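PDB 2IY9: subtilase cytotoxin subunit A from Escherichia coli, which cleaves the host endoplasmic reticulum chaperone BiP as the serine protease subunit of an AB5 toxin, which triggers ER stress and eventual cell death. Local coordinates for residues Gln194-Pro199 with Asn244-Ile249; Ala219-Tyr224 with Pro230-Gly235. All blocks are in the same frame, centred on the assembly; numbering follows the deposited sequence.

Interaction 1 (Gln194-Pro199 with Asn244-Ile249)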
ATOM      1  N   GLN A 194     -14.697 -11.113 -12.481  1.00 34.09           N
ATOM      2  CA  GLN A 194     -14.246 -10.101 -13.450  1.00 34.80           C
ATOM      3  C   GLN A 194     -14.172  -8.672 -12.901  1.00 33.91           C
ATOM      4  O   GLN A 194     -13.469  -7.827 -13.463  1.00 33.70           O
ATOM      5  CB  GLN A 194     -15.113 -10.129 -14.719  1.00 35.38           C
ATOM      6  CG  GLN A 194     -14.987 -11.414 -15.538  1.00 38.49           C
ATOM      7  CD  GLN A 194     -13.543 -11.830 -15.778  1.00 43.04           C
ATOM      8  OE1 GLN A 194     -13.007 -12.694 -15.076  1.00 45.02           O
ATOM      9  NE2 GLN A 194     -12.905 -11.211 -16.772  1.00 44.27           N
ATOM     10  N   GLN A 195     -14.898  -8.407 -11.817  1.00 33.28           N
ATOM     11  CA  GLN A 195     -14.963  -7.055 -11.239  1.00 32.72           C
ATOM     12  C   GLN A 195     -14.004  -6.847 -10.053  1.00 31.70           C
ATOM     13  O   GLN A 195     -13.760  -5.711  -9.640  1.00 31.38           O
ATOM     14  CB  GLN A 195     -16.399  -6.721 -10.815  1.00 33.03           C
ATOM     15  CG  GLN A 195     -17.433  -6.721 -11.963  1.00 33.68           C
ATOM     16  CD  GLN A 195     -18.873  -6.712 -11.458  1.00 34.60           C
ATOM     17  OE1 GLN A 195     -19.233  -7.442 -10.520  1.00 35.22           O
ATOM     18  NE2 GLN A 195     -19.714  -5.887 -12.090  1.00 37.52           N
ATOM     19  N   ARG A 196     -13.475  -7.940  -9.511  1.00 30.60           N
ATOM     20  CA  ARG A 196     -12.585  -7.878  -8.347  1.00 29.58           C
ATOM     21  C   ARG A 196     -11.192  -7.440  -8.747  1.00 28.90           C
ATOM     22  O   ARG A 196     -10.692  -7.837  -9.799  1.00 28.65           O
ATOM     23  CB  ARG A 196     -12.522  -9.227  -7.626  1.00 29.48           C
ATOM     24  CG  ARG A 196     -13.764  -9.544  -6.806  1.00 29.11           C
ATOM     25  CD  ARG A 196     -13.668 -10.922  -6.219  1.00 29.18           C
ATOM     26  NE  ARG A 196     -14.890 -11.298  -5.514  1.00 29.46           N
ATOM     27  CZ  ARG A 196     -15.417 -12.520  -5.530  1.00 28.80           C
ATOM     28  NH1 ARG A 196     -14.846 -13.495  -6.234  1.00 27.99           N
ATOM     29  NH2 ARG A 196     -16.522 -12.759  -4.852  1.00 27.19           N
ATOM     30  N   ILE A 197     -10.571  -6.623  -7.904  1.00 27.96           N
ATOM     31  CA  ILE A 197      -9.251  -6.064  -8.214  1.00 27.56           C
ATOM     32  C   ILE A 197      -8.132  -6.933  -7.647  1.00 27.00           C
ATOM     33  O   ILE A 197      -8.164  -7.318  -6.472  1.00 26.13           O
ATOM     34  CB  ILE A 197      -9.127  -4.599  -7.726  1.00 27.94           C
ATOM     35  CG1 ILE A 197     -10.193  -3.742  -8.409  1.00 29.42           C
ATOM     36  CG2 ILE A 197      -7.747  -4.045  -8.022  1.00 27.48           C
ATOM     37  CD1 ILE A 197     -10.641  -2.563  -7.610  1.00 32.33           C
ATOM     38  N   TRP A 198      -7.165  -7.241  -8.512  1.00 26.29           N
ATOM     39  CA  TRP A 198      -5.982  -8.033  -8.180  1.00 25.48           C
ATOM     40  C   TRP A 198      -4.786  -7.093  -7.961  1.00 24.86           C
ATOM     41  O   TRP A 198      -4.693  -6.080  -8.639  1.00 25.11           O
ATOM     42  CB  TRP A 198      -5.687  -9.026  -9.319  1.00 25.83           C
ATOM     43  CG  TRP A 198      -6.630 -10.204  -9.297  1.00 25.49           C
ATOM     44  CD1 TRP A 198      -7.897 -10.249  -9.813  1.00 25.55           C
ATOM     45  CD2 TRP A 198      -6.385 -11.493  -8.714  1.00 25.23           C
ATOM     46  NE1 TRP A 198      -8.455 -11.492  -9.584  1.00 26.41           N
ATOM     47  CE2 TRP A 198      -7.550 -12.270  -8.910  1.00 25.36           C
ATOM     48  CE3 TRP A 198      -5.293 -12.069  -8.046  1.00 26.13           C
ATOM     49  CZ2 TRP A 198      -7.655 -13.591  -8.457  1.00 27.44           C
ATOM     50  CZ3 TRP A 198      -5.392 -13.380  -7.606  1.00 25.53           C
ATOM     51  CH2 TRP A 198      -6.574 -14.124  -7.797  1.00 25.35           C
ATOM     52  N   PRO A 199      -3.851  -7.441  -7.044  1.00 23.97           N
ATOM     53  CA  PRO A 199      -3.780  -8.693  -6.286  1.00 23.54           C
ATOM     54  C   PRO A 199      -4.613  -8.777  -5.009  1.00 22.88           C
ATOM     55  O   PRO A 199      -4.551  -9.799  -4.332  1.00 22.48           O
ATOM     56  CB  PRO A 199      -2.292  -8.796  -5.920  1.00 23.46           C
ATOM     57  CG  PRO A 199      -1.823  -7.376  -5.850  1.00 23.76           C
ATOM     58  CD  PRO A 199      -2.717  -6.548  -6.732  1.00 23.88           C
ATOM     59  N   ASN A 244     -15.728  -8.952   4.869  1.00 26.45           N
ATOM     60  CA  ASN A 244     -15.000  -9.877   5.713  1.00 26.95           C
ATOM     61  C   ASN A 244     -14.393 -11.000   4.867  1.00 26.96           C
ATOM     62  O   ASN A 244     -15.040 -11.512   3.949  1.00 26.84           O
ATOM     63  CB  ASN A 244     -15.920 -10.438   6.794  1.00 27.37           C
ATOM     64  CG  ASN A 244     -15.169 -11.225   7.837  1.00 29.19           C
ATOM     65  OD1 ASN A 244     -14.778 -12.366   7.605  1.00 31.55           O
ATOM     66  ND2 ASN A 244     -14.955 -10.619   8.991  1.00 31.62           N
ATOM     67  N   ASN A 245     -13.141 -11.340   5.168  1.00 26.74           N
ATOM     68  CA  ASN A 245     -12.355 -12.349   4.427  1.00 26.56           C
ATOM     69  C   ASN A 245     -11.791 -11.885   3.065  1.00 25.61           C
ATOM     70  O   ASN A 245     -11.090 -12.646   2.385  1.00 24.87           O
ATOM     71  CB  ASN A 245     -13.124 -13.672   4.278  1.00 27.58           C
ATOM     72  CG  ASN A 245     -12.210 -14.884   4.327  1.00 30.16           C
ATOM     73  OD1 ASN A 245     -12.421 -15.866   3.606  1.00 33.89           O
ATOM     74  ND2 ASN A 245     -11.188 -14.825   5.178  1.00 32.98           N
ATOM     75  N   TRP A 246     -12.098 -10.642   2.681  1.00 24.56           N
ATOM     76  CA  TRP A 246     -11.538 -10.036   1.468  1.00 24.40           C
ATOM     77  C   TRP A 246     -10.774  -8.729   1.746  1.00 23.99           C
ATOM     78  O   TRP A 246     -10.260  -8.104   0.820  1.00 23.60           O
ATOM     79  CB  TRP A 246     -12.636  -9.789   0.429  1.00 24.36           C
ATOM     80  CG  TRP A 246     -13.282 -11.043  -0.052  1.00 24.36           C
ATOM     81  CD1 TRP A 246     -14.312 -11.723   0.543  1.00 24.87           C
ATOM     82  CD2 TRP A 246     -12.940 -11.776  -1.232  1.00 24.30           C
ATOM     83  NE1 TRP A 246     -14.638 -12.838  -0.204  1.00 24.47           N
ATOM     84  CE2 TRP A 246     -13.811 -12.893  -1.298  1.00 24.34           C
ATOM     85  CE3 TRP A 246     -11.978 -11.604  -2.238  1.00 23.78           C
ATOM     86  CZ2 TRP A 246     -13.741 -13.836  -2.330  1.00 24.40           C
ATOM     87  CZ3 TRP A 246     -11.920 -12.538  -3.277  1.00 24.78           C
ATOM     88  CH2 TRP A 246     -12.804 -13.637  -3.313  1.00 24.43           C
ATOM     89  N   VAL A 247     -10.711  -8.340   3.022  1.00 23.43           N
ATOM     90  CA  VAL A 247     -10.028  -7.121   3.465  1.00 23.39           C
ATOM     91  C   VAL A 247      -9.295  -7.460   4.767  1.00 23.23           C
ATOM     92  O   VAL A 247      -9.910  -7.980   5.704  1.00 23.05           O
ATOM     93  CB  VAL A 247     -11.040  -5.960   3.721  1.00 23.35           C
ATOM     94  CG1 VAL A 247     -10.328  -4.710   4.242  1.00 23.18           C
ATOM     95  CG2 VAL A 247     -11.879  -5.642   2.445  1.00 22.76           C
ATOM     96  N   ASP A 248      -7.994  -7.167   4.826  1.00 22.84           N
ATOM     97  CA  ASP A 248      -7.185  -7.478   6.020  1.00 23.00           C
ATOM     98  C   ASP A 248      -7.178  -6.372   7.082  1.00 22.96           C
ATOM     99  O   ASP A 248      -7.133  -6.654   8.286  1.00 22.85           O
ATOM    100  CB  ASP A 248      -5.745  -7.821   5.615  1.00 23.09           C
ATOM    101  CG  ASP A 248      -5.671  -9.062   4.741  1.00 23.24           C
ATOM    102  OD1 ASP A 248      -6.054 -10.154   5.214  1.00 25.99           O
ATOM    103  OD2 ASP A 248      -5.252  -8.943   3.571  1.00 22.74           O
ATOM    104  N   ILE A 249      -7.222  -5.121   6.627  1.00 22.57           N
ATOM    105  CA  ILE A 249      -7.085  -3.958   7.503  1.00 22.56           C
ATOM    106  C   ILE A 249      -7.728  -2.744   6.836  1.00 22.73           C
ATOM    107  O   ILE A 249      -7.776  -2.649   5.596  1.00 22.72           O
ATOM    108  CB  ILE A 249      -5.581  -3.663   7.827  1.00 22.64           C
ATOM    109  CG1 ILE A 249      -5.438  -2.759   9.062  1.00 23.54           C
ATOM    110  CG2 ILE A 249      -4.845  -3.076   6.601  1.00 22.11           C
ATOM    111  CD1 ILE A 249      -4.004  -2.667   9.599  1.00 22.93           C
TER
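Arg196 and Trp246 meet because each turns CG beside its own backbone N, with CG anti to the carbonyl carbon (chi1 -75° in Arg196, -63° in Trp246). From CG to NE the arginine chain is extended. This carries the guanidinium to the outer part of the indole, where the two side chains cross at about a right angle. The guanidinium lies on the indole with a tilt of 24° between the planes and 4.1 Å between the centres. The stack is offset. Trp246 CH2 lies over one face of the guanidinium, 3.6 Å from Arg196 NH1, and Arg196 NE lies over the rim of the indole. The aliphatic part joins in, with Arg196 CD 3.8 Å from Trp246 CZ3. At the other end, Arg196 NH2 lies 3.9 Å from Trp246 CZ2. The contact is also a cation-pi interaction, with Arg196 CZ off-centre over the six-membered ring. Arg196 NE donates to Ile188 O, which should help to fix the rotation of the guanidinium. The indole also stacks with the ring of His203. The contact is small and lies at the surface, away from the catalytic residues. Farther along the segment the chain is buried: Pro199, after a cis peptide bond, packs on helix 160-172 and strand 176-180. A cis proline in this loop is known from other subtilisins. The arginine-tryptophan stack thus joins two surface loops of the subtilisin-like fold, one following strand 176-180 and the other leading into edge strand 249-252.

Interaction 2 (Ala219-Tyr224 with Pro230-Gly235); sequences AALAQY and PVLHGG
The backbones of Leu221 and Leu232 pair in a single antiparallel bridge and form a non-hydrogen-bonded pair, flanked by two backbone hydrogen bonds. Ala222 N donates to Val231 O at 2.8 Å, in the carbonyl plane. His233 N donates to Ala220 O, also at 2.8 Å, but from 28° outside that plane. Each acceptor receives a CA-H...O contact as well, Val231 O from Leu221 and Ala220 O from Leu232. Side chains pack beside the bridge. Leu221 and Pro230 lie side by side and point the same way, with Leu221 CD2 3.8 Å from Pro230 CB. The leucine tips also touch, Leu221 CD2 being 3.9 Å from Leu232 CD1, while Leu232 CD2 reaches Ala219 CB. Ala222 CB meets Val231 CG2. In Tyr224, chi1 of 64° sets CG between the backbone N and the carbonyl carbon. Pro230 CG then sits over the centre of one ring face, 3.8 Å from the ring centroid, in a CH-pi contact. Ala222 O lies at the edge of the same ring, in its plane. A water extends the pairing beyond the direct bonds: it bridges Ala222 O, at 2.7 Å, and Val231 N, from which it accepts, at 3.0 Å. Further out, Val320 touches Leu221, Tyr224 and Pro230. The imidazole of His233 leads away from the bridge and is held at both nitrogens, ND1 by Gln254 and NE2 by Thr238. The side chain of Ala220 is about 8 Å from that of Ser272, a residue of the inferred charge relay system. The arrangement is an antiparallel beta bridge in which a returning loop closes on the C-terminal end of strand 215-221, in the parallel sheet of the subtilisin-like fold.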
ATOM      1  N   ALA A 219      -8.674  -1.515   3.101  1.00 20.65           N
ATOM      2  CA  ALA A 219      -9.881  -0.691   2.894  1.00 21.03           C
ATOM      3  C   ALA A 219      -9.707   0.726   3.464  1.00 21.78           C
ATOM      4  O   ALA A 219      -8.821   0.963   4.290  1.00 21.95           O
ATOM      5  CB  ALA A 219     -11.091  -1.360   3.530  1.00 20.64           C
ATOM      6  N   ALA A 220     -10.594   1.645   3.062  1.00 21.95           N
ATOM      7  CA  ALA A 220     -10.448   3.079   3.380  1.00 22.49           C
ATOM      8  C   ALA A 220     -11.479   3.566   4.397  1.00 23.12           C
ATOM      9  O   ALA A 220     -12.682   3.297   4.260  1.00 23.19           O
ATOM     10  CB  ALA A 220     -10.547   3.903   2.117  1.00 22.24           C
ATOM     11  N   LEU A 221     -10.991   4.279   5.409  1.00 23.25           N
ATOM     12  CA  LEU A 221     -11.835   4.801   6.483  1.00 23.87           C
ATOM     13  C   LEU A 221     -12.165   6.264   6.277  1.00 24.20           C
ATOM     14  O   LEU A 221     -11.350   7.028   5.745  1.00 23.68           O
ATOM     15  CB  LEU A 221     -11.123   4.662   7.830  1.00 23.73           C
ATOM     16  CG  LEU A 221     -10.866   3.241   8.322  1.00 24.20           C
ATOM     17  CD1 LEU A 221      -9.906   3.241   9.497  1.00 23.68           C
ATOM     18  CD2 LEU A 221     -12.192   2.530   8.669  1.00 25.10           C
ATOM     19  N   ALA A 222     -13.351   6.649   6.739  1.00 24.91           N
ATOM     20  CA  ALA A 222     -13.734   8.057   6.847  1.00 25.30           C
ATOM     21  C   ALA A 222     -12.880   8.743   7.911  1.00 25.73           C
ATOM     22  O   ALA A 222     -12.323   8.091   8.795  1.00 25.23           O
ATOM     23  CB  ALA A 222     -15.210   8.171   7.201  1.00 25.31           C
ATOM     24  N   GLN A 223     -12.791  10.066   7.822  1.00 26.31           N
ATOM     25  CA  GLN A 223     -12.042  10.847   8.794  1.00 26.37           C
ATOM     26  C   GLN A 223     -12.556  10.601  10.208  1.00 26.89           C
ATOM     27  O   GLN A 223     -13.769  10.556  10.443  1.00 27.00           O
ATOM     28  CB  GLN A 223     -12.153  12.334   8.455  1.00 26.02           C
ATOM     29  CG  GLN A 223     -11.272  13.230   9.309  1.00 24.73           C
ATOM     30  CD  GLN A 223     -11.158  14.622   8.731  1.00 24.64           C
ATOM     31  OE1 GLN A 223     -11.353  14.821   7.527  1.00 23.49           O
ATOM     32  NE2 GLN A 223     -10.829  15.597   9.580  1.00 24.78           N
ATOM     33  N   TYR A 224     -11.618  10.427  11.133  1.00 27.86           N
ATOM     34  CA  TYR A 224     -11.914  10.278  12.545  1.00 28.69           C
ATOM     35  C   TYR A 224     -10.769  10.832  13.398  1.00 29.92           C
ATOM     36  O   TYR A 224      -9.631  10.962  12.931  1.00 30.00           O
ATOM     37  CB  TYR A 224     -12.168   8.805  12.896  1.00 28.62           C
ATOM     38  CG  TYR A 224     -10.962   7.896  12.702  1.00 28.73           C
ATOM     39  CD1 TYR A 224     -10.180   7.502  13.784  1.00 28.02           C
ATOM     40  CD2 TYR A 224     -10.621   7.422  11.429  1.00 27.85           C
ATOM     41  CE1 TYR A 224      -9.074   6.653  13.605  1.00 29.41           C
ATOM     42  CE2 TYR A 224      -9.529   6.582  11.237  1.00 28.08           C
ATOM     43  CZ  TYR A 224      -8.757   6.199  12.320  1.00 28.35           C
ATOM     44  OH  TYR A 224      -7.667   5.364  12.114  1.00 29.20           O
ATOM     45  N   PRO A 230     -14.095   4.449  13.981  1.00 28.33           N
ATOM     46  CA  PRO A 230     -14.046   4.629  12.530  1.00 27.50           C
ATOM     47  C   PRO A 230     -15.160   3.905  11.814  1.00 27.39           C
ATOM     48  O   PRO A 230     -15.687   2.902  12.315  1.00 27.04           O
ATOM     49  CB  PRO A 230     -12.694   4.004  12.135  1.00 27.41           C
ATOM     50  CG  PRO A 230     -11.919   3.925  13.389  1.00 27.92           C
ATOM     51  CD  PRO A 230     -12.939   3.681  14.465  1.00 27.88           C
ATOM     52  N   VAL A 231     -15.529   4.451  10.663  1.00 27.53           N
ATOM     53  CA  VAL A 231     -16.405   3.798   9.711  1.00 27.58           C
ATOM     54  C   VAL A 231     -15.683   3.820   8.362  1.00 27.53           C
ATOM     55  O   VAL A 231     -14.805   4.670   8.136  1.00 26.52           O
ATOM     56  CB  VAL A 231     -17.761   4.521   9.592  1.00 28.00           C
ATOM     57  CG1 VAL A 231     -18.570   4.373  10.881  1.00 29.46           C
ATOM     58  CG2 VAL A 231     -17.559   5.987   9.252  1.00 28.37           C
ATOM     59  N   LEU A 232     -16.034   2.887   7.482  1.00 27.02           N
ATOM     60  CA  LEU A 232     -15.466   2.881   6.131  1.00 27.91           C
ATOM     61  C   LEU A 232     -15.952   4.089   5.347  1.00 27.53           C
ATOM     62  O   LEU A 232     -17.111   4.491   5.486  1.00 27.58           O
ATOM     63  CB  LEU A 232     -15.781   1.579   5.382  1.00 27.97           C
ATOM     64  CG  LEU A 232     -14.629   0.555   5.349  1.00 28.82           C
ATOM     65  CD1 LEU A 232     -14.341  -0.064   6.716  1.00 30.23           C
ATOM     66  CD2 LEU A 232     -14.868  -0.544   4.307  1.00 28.91           C
ATOM     67  N   HIS A 233     -15.052   4.681   4.561  1.00 27.15           N
ATOM     68  CA  HIS A 233     -15.402   5.735   3.620  1.00 27.64           C
ATOM     69  C   HIS A 233     -16.413   5.192   2.622  1.00 28.27           C
ATOM     70  O   HIS A 233     -16.210   4.134   2.029  1.00 28.13           O
ATOM     71  CB  HIS A 233     -14.148   6.285   2.913  1.00 27.19           C
ATOM     72  CG  HIS A 233     -14.448   7.190   1.755  1.00 26.30           C
ATOM     73  ND1 HIS A 233     -14.999   8.445   1.907  1.00 26.03           N
ATOM     74  CD2 HIS A 233     -14.266   7.019   0.423  1.00 25.50           C
ATOM     75  CE1 HIS A 233     -15.157   9.003   0.719  1.00 24.89           C
ATOM     76  NE2 HIS A 233     -14.725   8.157  -0.202  1.00 24.50           N
ATOM     77  N   GLY A 234     -17.520   5.913   2.462  1.00 29.24           N
ATOM     78  CA  GLY A 234     -18.627   5.450   1.632  1.00 29.61           C
ATOM     79  C   GLY A 234     -18.721   6.242   0.344  1.00 30.53           C
ATOM     80  O   GLY A 234     -17.989   7.213   0.156  1.00 30.42           O
ATOM     81  N   GLY A 235     -19.625   5.821  -0.540  1.00 31.13           N
ATOM     82  CA  GLY A 235     -19.815   6.475  -1.838  1.00 31.59           C
ATOM     83  C   GLY A 235     -19.751   5.508  -3.001  1.00 32.04           C
ATOM     84  O   GLY A 235     -19.054   4.488  -2.940  1.00 32.07           O
TER
HETATM   85  O   HOH W   1     -14.213   7.131  10.544  1.00 29.13           O

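From the N terminus, the chain leaves strand 176-180 and reaches 194-199, the first half of interaction 1. It continues through helix 207-211 into strand 215-221, whose end begins interaction 2. Five residues separate the segments of interaction 2, so 230-235 closes a short loop. The chain then arrives at 244-249 and closes the larger loop of interaction 1, with interaction 2 nested inside. The two meet at the sheet: Ile249 O and Ala219 N, 2.9 Å apart, probably form a hydrogen bond, and Val247 packs on Ala219. Interaction 1 joins two surface loops, while interaction 2 folds the intervening chain back on strand 215-221, next to edge strand 249-252 in the sheet.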